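Local coordinates for putative exported protein (Bordetella pertussis Tohama I, PDB 2PFY) that binds pyroglutamic acid as an extracytoplasmic solute receptor of the DctP family, probably delivering it to a tripartite ATP-independent periplasmic transporter, at residues P119-G124 / A246-L251; E91-W96 / R239-A244. All coordinates share one frame; numbering follows the deposited sequence.

How the contacts relate
Both contacts lean on the long helix 223-257, two successive parts of which meet different partners. Contact 2 is the more buried: helix 89-108 packs against 239-244 through one tryptophan, with no hydrogen bond between the segments. Contact 1 is smaller and only partly buried; there the loop between strands 112-119 and 124-127 rests on 246-251 by its prolines, while W120 of the same loop lies against the ligand. The two are continuous, since P119 CG lies 3.7 Å from A244 CB. Aromatic and CH-pi packing thus rules contact 2, whereas contact 1 pairs thin proline packing with ligand binding.

Contact 1 of 2, residues P119-G124 / A246-L251; sequences PWPPQG and AKTREL. With PCA (pyroglutamic acid), chain E.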
loop_
_atom_site.group_PDB
_atom_site.type_symbol
_atom_site.label_atom_id
_atom_site.label_comp_id
_atom_site.label_asym_id
_atom_site.label_seq_id
_atom_site.Cartn_x
_atom_site.Cartn_y
_atom_site.Cartn_z
ATOM N N PRO A 119 -3.353 1.099 -6.483
ATOM C CA PRO A 119 -2.464 0.025 -6.054
ATOM C C PRO A 119 -0.979 0.421 -6.128
ATOM O O PRO A 119 -0.573 1.226 -6.968
ATOM C CB PRO A 119 -2.776 -1.087 -7.082
ATOM C CG PRO A 119 -3.013 -0.301 -8.377
ATOM C CD PRO A 119 -3.725 0.976 -7.916
ATOM N N TRP A 120 -0.201 -0.122 -5.217
ATOM C CA TRP A 120 1.242 -0.263 -5.398
ATOM C C TRP A 120 1.474 -1.345 -6.477
ATOM O O TRP A 120 0.556 -2.097 -6.823
ATOM C CB TRP A 120 1.861 -0.749 -4.076
ATOM C CG TRP A 120 1.951 0.318 -3.051
ATOM C CD1 TRP A 120 1.038 0.616 -2.052
ATOM C CD2 TRP A 120 3.030 1.233 -2.904
ATOM N NE1 TRP A 120 1.509 1.656 -1.289
ATOM C CE2 TRP A 120 2.734 2.051 -1.787
ATOM C CE3 TRP A 120 4.235 1.440 -3.612
ATOM C CZ2 TRP A 120 3.601 3.057 -1.350
ATOM C CZ3 TRP A 120 5.099 2.455 -3.182
ATOM C CH2 TRP A 120 4.774 3.244 -2.056
ATOM N N PRO A 121 2.704 -1.413 -7.025
ATOM C CA PRO A 121 3.050 -2.552 -7.859
ATOM C C PRO A 121 3.226 -3.817 -6.994
ATOM O O PRO A 121 3.211 -3.739 -5.755
ATOM C CB PRO A 121 4.376 -2.116 -8.550
ATOM C CG PRO A 121 4.472 -0.582 -8.309
ATOM C CD PRO A 121 3.800 -0.431 -6.952
ATOM N N PRO A 122 3.335 -4.992 -7.642
ATOM C CA PRO A 122 3.513 -6.246 -6.915
ATOM C C PRO A 122 4.771 -6.260 -6.045
ATOM O O PRO A 122 5.766 -5.585 -6.377
ATOM C CB PRO A 122 3.633 -7.281 -8.035
ATOM C CG PRO A 122 2.878 -6.659 -9.197
ATOM C CD PRO A 122 3.247 -5.195 -9.099
ATOM N N GLN A 123 4.740 -7.009 -4.935
ATOM C CA GLN A 123 5.833 -6.944 -3.959
ATOM C C GLN A 123 6.905 -7.989 -4.276
ATOM O O GLN A 123 6.606 -9.180 -4.353
ATOM C CB GLN A 123 5.304 -7.185 -2.536
ATOM C CG GLN A 123 4.129 -6.257 -2.132
ATOM C CD GLN A 123 4.573 -4.803 -1.992
ATOM O OE1 GLN A 123 4.357 -3.966 -2.878
ATOM N NE2 GLN A 123 5.225 -4.517 -0.912
ATOM N N GLY A 124 8.139 -7.536 -4.450
ATOM C CA GLY A 124 9.314 -8.444 -4.604
ATOM C C GLY A 124 10.140 -8.473 -3.322
ATOM O O GLY A 124 9.777 -7.844 -2.302
ATOM N N ALA A 246 1.182 0.456 -16.053
ATOM C CA ALA A 246 2.106 0.971 -17.063
ATOM C C ALA A 246 3.560 1.080 -16.587
ATOM O O ALA A 246 4.501 1.076 -17.417
ATOM C CB ALA A 246 1.637 2.314 -17.583
ATOM N N LYS A 247 3.754 1.198 -15.277
ATOM C CA LYS A 247 5.105 1.565 -14.760
ATOM C C LYS A 247 5.869 0.431 -14.125
ATOM O O LYS A 247 7.056 0.577 -13.897
ATOM C CB LYS A 247 5.072 2.747 -13.780
ATOM C CG LYS A 247 4.789 4.131 -14.441
ATOM C CD LYS A 247 5.575 4.385 -15.744
ATOM C CE LYS A 247 5.272 5.767 -16.335
ATOM N NZ LYS A 247 6.253 6.163 -17.406
ATOM N N THR A 248 5.188 -0.674 -13.820
ATOM C CA THR A 248 5.801 -1.769 -13.064
ATOM C C THR A 248 7.103 -2.271 -13.752
ATOM O O THR A 248 8.135 -2.414 -13.090
ATOM C CB THR A 248 4.810 -2.932 -12.788
ATOM O OG1 THR A 248 3.763 -2.483 -11.903
ATOM C CG2 THR A 248 5.563 -4.083 -12.087
ATOM N N ARG A 249 7.062 -2.485 -15.068
ATOM C CA ARG A 249 8.264 -2.923 -15.800
ATOM C C ARG A 249 9.340 -1.876 -15.850
ATOM O O ARG A 249 10.485 -2.229 -15.610
ATOM C CB ARG A 249 8.000 -3.410 -17.248
ATOM C CG ARG A 249 7.243 -4.707 -17.383
ATOM C CD ARG A 249 7.674 -5.738 -16.340
ATOM N NE ARG A 249 9.031 -6.282 -16.478
ATOM C CZ ARG A 249 9.563 -7.095 -15.556
ATOM N NH1 ARG A 249 8.859 -7.414 -14.461
ATOM N NH2 ARG A 249 10.779 -7.601 -15.713
ATOM N N GLU A 250 8.988 -0.607 -16.138
ATOM C CA GLU A 250 9.983 0.482 -16.191
ATOM C C GLU A 250 10.714 0.628 -14.879
ATOM O O GLU A 250 11.932 0.925 -14.861
ATOM C CB GLU A 250 9.406 1.861 -16.524
ATOM C CG GLU A 250 8.042 1.861 -17.102
ATOM C CD GLU A 250 7.837 2.945 -18.164
ATOM O OE1 GLU A 250 8.429 4.053 -18.017
ATOM O OE2 GLU A 250 7.091 2.669 -19.142
ATOM N N LEU A 251 9.971 0.475 -13.778
ATOM C CA LEU A 251 10.586 0.567 -12.450
ATOM C C LEU A 251 11.540 -0.613 -12.206
ATOM O O LEU A 251 12.612 -0.447 -11.670
ATOM C CB LEU A 251 9.491 0.637 -11.362
ATOM C CG LEU A 251 8.672 1.944 -11.445
ATOM C CD1 LEU A 251 7.393 1.813 -10.561
ATOM C CD2 LEU A 251 9.446 3.171 -11.005
HETATM N N PCA E . 5.841 0.277 -0.765
HETATM C CA PCA E . 5.287 0.521 0.587
HETATM C CB PCA E . 4.153 -0.440 0.849
HETATM C CG PCA E . 4.078 -1.336 -0.351
HETATM C CD PCA E . 5.111 -0.820 -1.297
HETATM O OE PCA E . 5.283 -1.254 -2.431
HETATM C C PCA E . 6.368 0.352 1.636
HETATM O O PCA E . 6.248 0.725 2.809
HETATM O OXT PCA E . 7.412 -0.179 1.302
#
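P121 and P122 of the loop rest on T248 and L251 of helix 223-257 by van der Waals packing alone; no hydrogen bond joins the two segments. P121 CB comes within 3.4 Å of T248 OG1, the two side chains running obliquely past each other. P122 meets the same threonine through its ring CD, 3.9 Å from T248 CG2. Further along the helix, P121 CG approaches L251 CD1 at 4.4 Å, a looser apolar touch that A185 of helix 184-189 adjoins.

The polar end of T248 is served from within its own helix. With OG1 beside the backbone N (chi1 -66°), the hydroxyl is hydrogen-bonded to the carbonyl of A244, one turn back, while remaining against the prolines.

This loop follows strand 112-119 in a periplasmic binding protein fold, and its other side lines the ligand pocket. The W120 indole lies over pyroglutamic acid: PCA CD sits 3.3 Å above the ring plane, offset toward the rim, and W120 CE3 is 3.1 Å from PCA OE. S183, T186 and R143 are among the residues hydrogen-bonded to the ligand.

Charges occupy the exposed side of the helix. K247 NZ forms a salt bridge with E250 OE1 at 3.1 Å, approaching from above the carboxylate plane, and R249 pairs with D201.

Contact 2 of 2, residues E91-W96 / R239-A244; sequences ESEKLW and RGWQTA
W241 projects from helix 223-257 onto S92, E93 and W96 of helix 89-108, in a nearly antiparallel helix pair of this periplasmic binding protein fold. The segment axes run at 160° and stay 12.6 Å apart, so the large indole spans the distance between them.

At the start of 239-244, R239 takes no part in the contact with 91-96; its side chain forms a salt bridge with E26 of helix 15-30. Its carbonyl oxygen takes two hydrogen bonds, from T243 N and T243 OG1, which arrive from opposite faces of the carbonyl plane.

W241 carries the whole contact. CG stands beside the backbone N (chi1 -78°), and the six-membered ring leads into the other helix. There W241 CH2 comes within 3.4 Å of E93 N, and S92 OG lies 3.6 Å from the same ring carbon. E93 crosses over one face: its CG is 4.2 Å from the centroid of the six-membered ring, 13° off the normal, a CH-pi contact. The extended chain of E93 carries its carboxylate beyond the indole to a salt bridge with R245. W96 meets W241 obliquely, the planes of the two indoles inclined at 36°, and its NE1 is hydrogen-bonded to E237 of the same long helix. Q208 of strand 208-214 touches S92, W96 and W241 alike.

One turn past R239, T243 and A244 pack on Y15 of helix 15-30, and A244 N closes the helical turn on G240 O at 3.1 Å.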
loop_
_atom_site.group_PDB
_atom_site.type_symbol
_atom_site.label_atom_id
_atom_site.label_comp_id
_atom_site.label_asym_id
_atom_site.label_seq_id
_atom_site.Cartn_x
_atom_site.Cartn_y
_atom_site.Cartn_z
ATOM N N GLU A 91 -6.278 -9.994 -11.051
ATOM C CA GLU A 91 -6.803 -10.564 -9.793
ATOM C C GLU A 91 -6.940 -9.488 -8.708
ATOM O O GLU A 91 -7.941 -9.471 -7.993
ATOM C CB GLU A 91 -5.914 -11.685 -9.263
ATOM C CG GLU A 91 -5.958 -12.960 -10.055
ATOM C CD GLU A 91 -4.896 -13.933 -9.581
ATOM O OE1 GLU A 91 -3.686 -13.634 -9.714
ATOM O OE2 GLU A 91 -5.276 -14.990 -9.054
ATOM N N SER A 92 -5.907 -8.638 -8.557
ATOM C CA SER A 92 -5.917 -7.562 -7.548
ATOM C C SER A 92 -7.148 -6.671 -7.713
ATOM O O SER A 92 -7.809 -6.308 -6.727
ATOM C CB SER A 92 -4.620 -6.719 -7.626
ATOM O OG SER A 92 -4.494 -5.834 -6.510
ATOM N N GLU A 93 -7.431 -6.335 -8.964
ATOM C CA GLU A 93 -8.525 -5.456 -9.336
ATOM C C GLU A 93 -9.894 -6.051 -8.970
ATOM O O GLU A 93 -10.762 -5.342 -8.486
ATOM C CB GLU A 93 -8.462 -5.093 -10.811
ATOM C CG GLU A 93 -9.419 -3.948 -11.155
ATOM C CD GLU A 93 -9.484 -3.597 -12.621
ATOM O OE1 GLU A 93 -8.614 -4.029 -13.414
ATOM O OE2 GLU A 93 -10.431 -2.862 -12.979
ATOM N N LYS A 94 -10.045 -7.353 -9.186
ATOM C CA LYS A 94 -11.246 -8.086 -8.845
ATOM C C LYS A 94 -11.362 -8.152 -7.336
ATOM O O LYS A 94 -12.432 -7.893 -6.781
ATOM C CB LYS A 94 -11.194 -9.493 -9.447
ATOM C CG LYS A 94 -12.477 -10.340 -9.239
ATOM C CD LYS A 94 -12.454 -11.587 -10.152
ATOM C CE LYS A 94 -13.763 -12.401 -10.031
ATOM N NZ LYS A 94 -14.918 -11.569 -9.513
ATOM N N LEU A 95 -10.250 -8.450 -6.666
ATOM C CA LEU A 95 -10.230 -8.434 -5.209
ATOM C C LEU A 95 -10.630 -7.049 -4.657
ATOM O O LEU A 95 -11.398 -6.957 -3.691
ATOM C CB LEU A 95 -8.862 -8.901 -4.669
ATOM C CG LEU A 95 -8.670 -8.978 -3.136
ATOM C CD1 LEU A 95 -9.725 -9.922 -2.443
ATOM C CD2 LEU A 95 -7.257 -9.383 -2.734
ATOM N N TRP A 96 -10.117 -5.981 -5.276
ATOM C CA TRP A 96 -10.387 -4.610 -4.838
ATOM C C TRP A 96 -11.880 -4.269 -4.981
ATOM O O TRP A 96 -12.498 -3.694 -4.088
ATOM C CB TRP A 96 -9.493 -3.598 -5.581
ATOM C CG TRP A 96 -9.872 -2.146 -5.300
ATOM C CD1 TRP A 96 -10.425 -1.257 -6.182
ATOM C CD2 TRP A 96 -9.771 -1.446 -4.048
ATOM N NE1 TRP A 96 -10.648 -0.051 -5.576
ATOM C CE2 TRP A 96 -10.262 -0.132 -4.267
ATOM C CE3 TRP A 96 -9.280 -1.790 -2.769
ATOM C CZ2 TRP A 96 -10.308 0.836 -3.254
ATOM C CZ3 TRP A 96 -9.322 -0.830 -1.759
ATOM C CH2 TRP A 96 -9.829 0.480 -2.016
ATOM N N ARG A 239 -6.662 6.485 -12.876
ATOM C CA ARG A 239 -5.294 6.919 -13.188
ATOM C C ARG A 239 -4.304 6.049 -12.408
ATOM O O ARG A 239 -3.254 5.644 -12.943
ATOM C CB ARG A 239 -5.136 8.413 -12.828
ATOM C CG ARG A 239 -3.810 9.059 -13.168
ATOM C CD ARG A 239 -3.697 10.501 -12.534
ATOM N NE ARG A 239 -4.918 11.164 -12.774
ATOM C CZ ARG A 239 -5.707 11.783 -11.909
ATOM N NH1 ARG A 239 -5.418 12.016 -10.620
ATOM N NH2 ARG A 239 -6.805 12.231 -12.430
ATOM N N GLY A 240 -4.643 5.774 -11.146
ATOM C CA GLY A 240 -3.747 5.027 -10.251
ATOM C C GLY A 240 -3.513 3.611 -10.750
ATOM O O GLY A 240 -2.371 3.151 -10.826
ATOM N N TRP A 241 -4.607 2.912 -11.052
ATOM C CA TRP A 241 -4.529 1.595 -11.660
ATOM C C TRP A 241 -3.782 1.573 -13.004
ATOM O O TRP A 241 -2.976 0.671 -13.232
ATOM C CB TRP A 241 -5.935 0.950 -11.794
ATOM C CG TRP A 241 -6.379 0.401 -10.477
ATOM C CD1 TRP A 241 -6.994 1.095 -9.437
ATOM C CD2 TRP A 241 -6.173 -0.921 -10.005
ATOM N NE1 TRP A 241 -7.184 0.258 -8.376
ATOM C CE2 TRP A 241 -6.684 -0.983 -8.689
ATOM C CE3 TRP A 241 -5.592 -2.080 -10.568
ATOM C CZ2 TRP A 241 -6.667 -2.168 -7.933
ATOM C CZ3 TRP A 241 -5.569 -3.257 -9.805
ATOM C CH2 TRP A 241 -6.094 -3.289 -8.509
ATOM N N GLN A 242 -4.068 2.520 -13.898
ATOM C CA GLN A 242 -3.345 2.582 -15.198
ATOM C C GLN A 242 -1.813 2.809 -14.998
ATOM O O GLN A 242 -0.960 2.224 -15.684
ATOM C CB GLN A 242 -3.879 3.730 -16.059
ATOM C CG GLN A 242 -5.335 3.609 -16.519
ATOM C CD GLN A 242 -5.860 4.901 -17.209
ATOM O OE1 GLN A 242 -5.215 5.972 -17.170
ATOM N NE2 GLN A 242 -7.023 4.788 -17.852
ATOM N N THR A 243 -1.474 3.691 -14.078
ATOM C CA THR A 243 -0.058 4.023 -13.845
ATOM C C THR A 243 0.716 2.826 -13.293
ATOM O O THR A 243 1.813 2.528 -13.770
ATOM C CB THR A 243 0.058 5.245 -12.892
ATOM O OG1 THR A 243 -0.575 6.354 -13.532
ATOM C CG2 THR A 243 1.525 5.607 -12.633
ATOM N N ALA A 244 0.142 2.150 -12.297
ATOM C CA ALA A 244 0.777 0.967 -11.705
ATOM C C ALA A 244 1.049 -0.079 -12.775
ATOM O O ALA A 244 2.198 -0.575 -12.906
ATOM C CB ALA A 244 -0.083 0.388 -10.575
#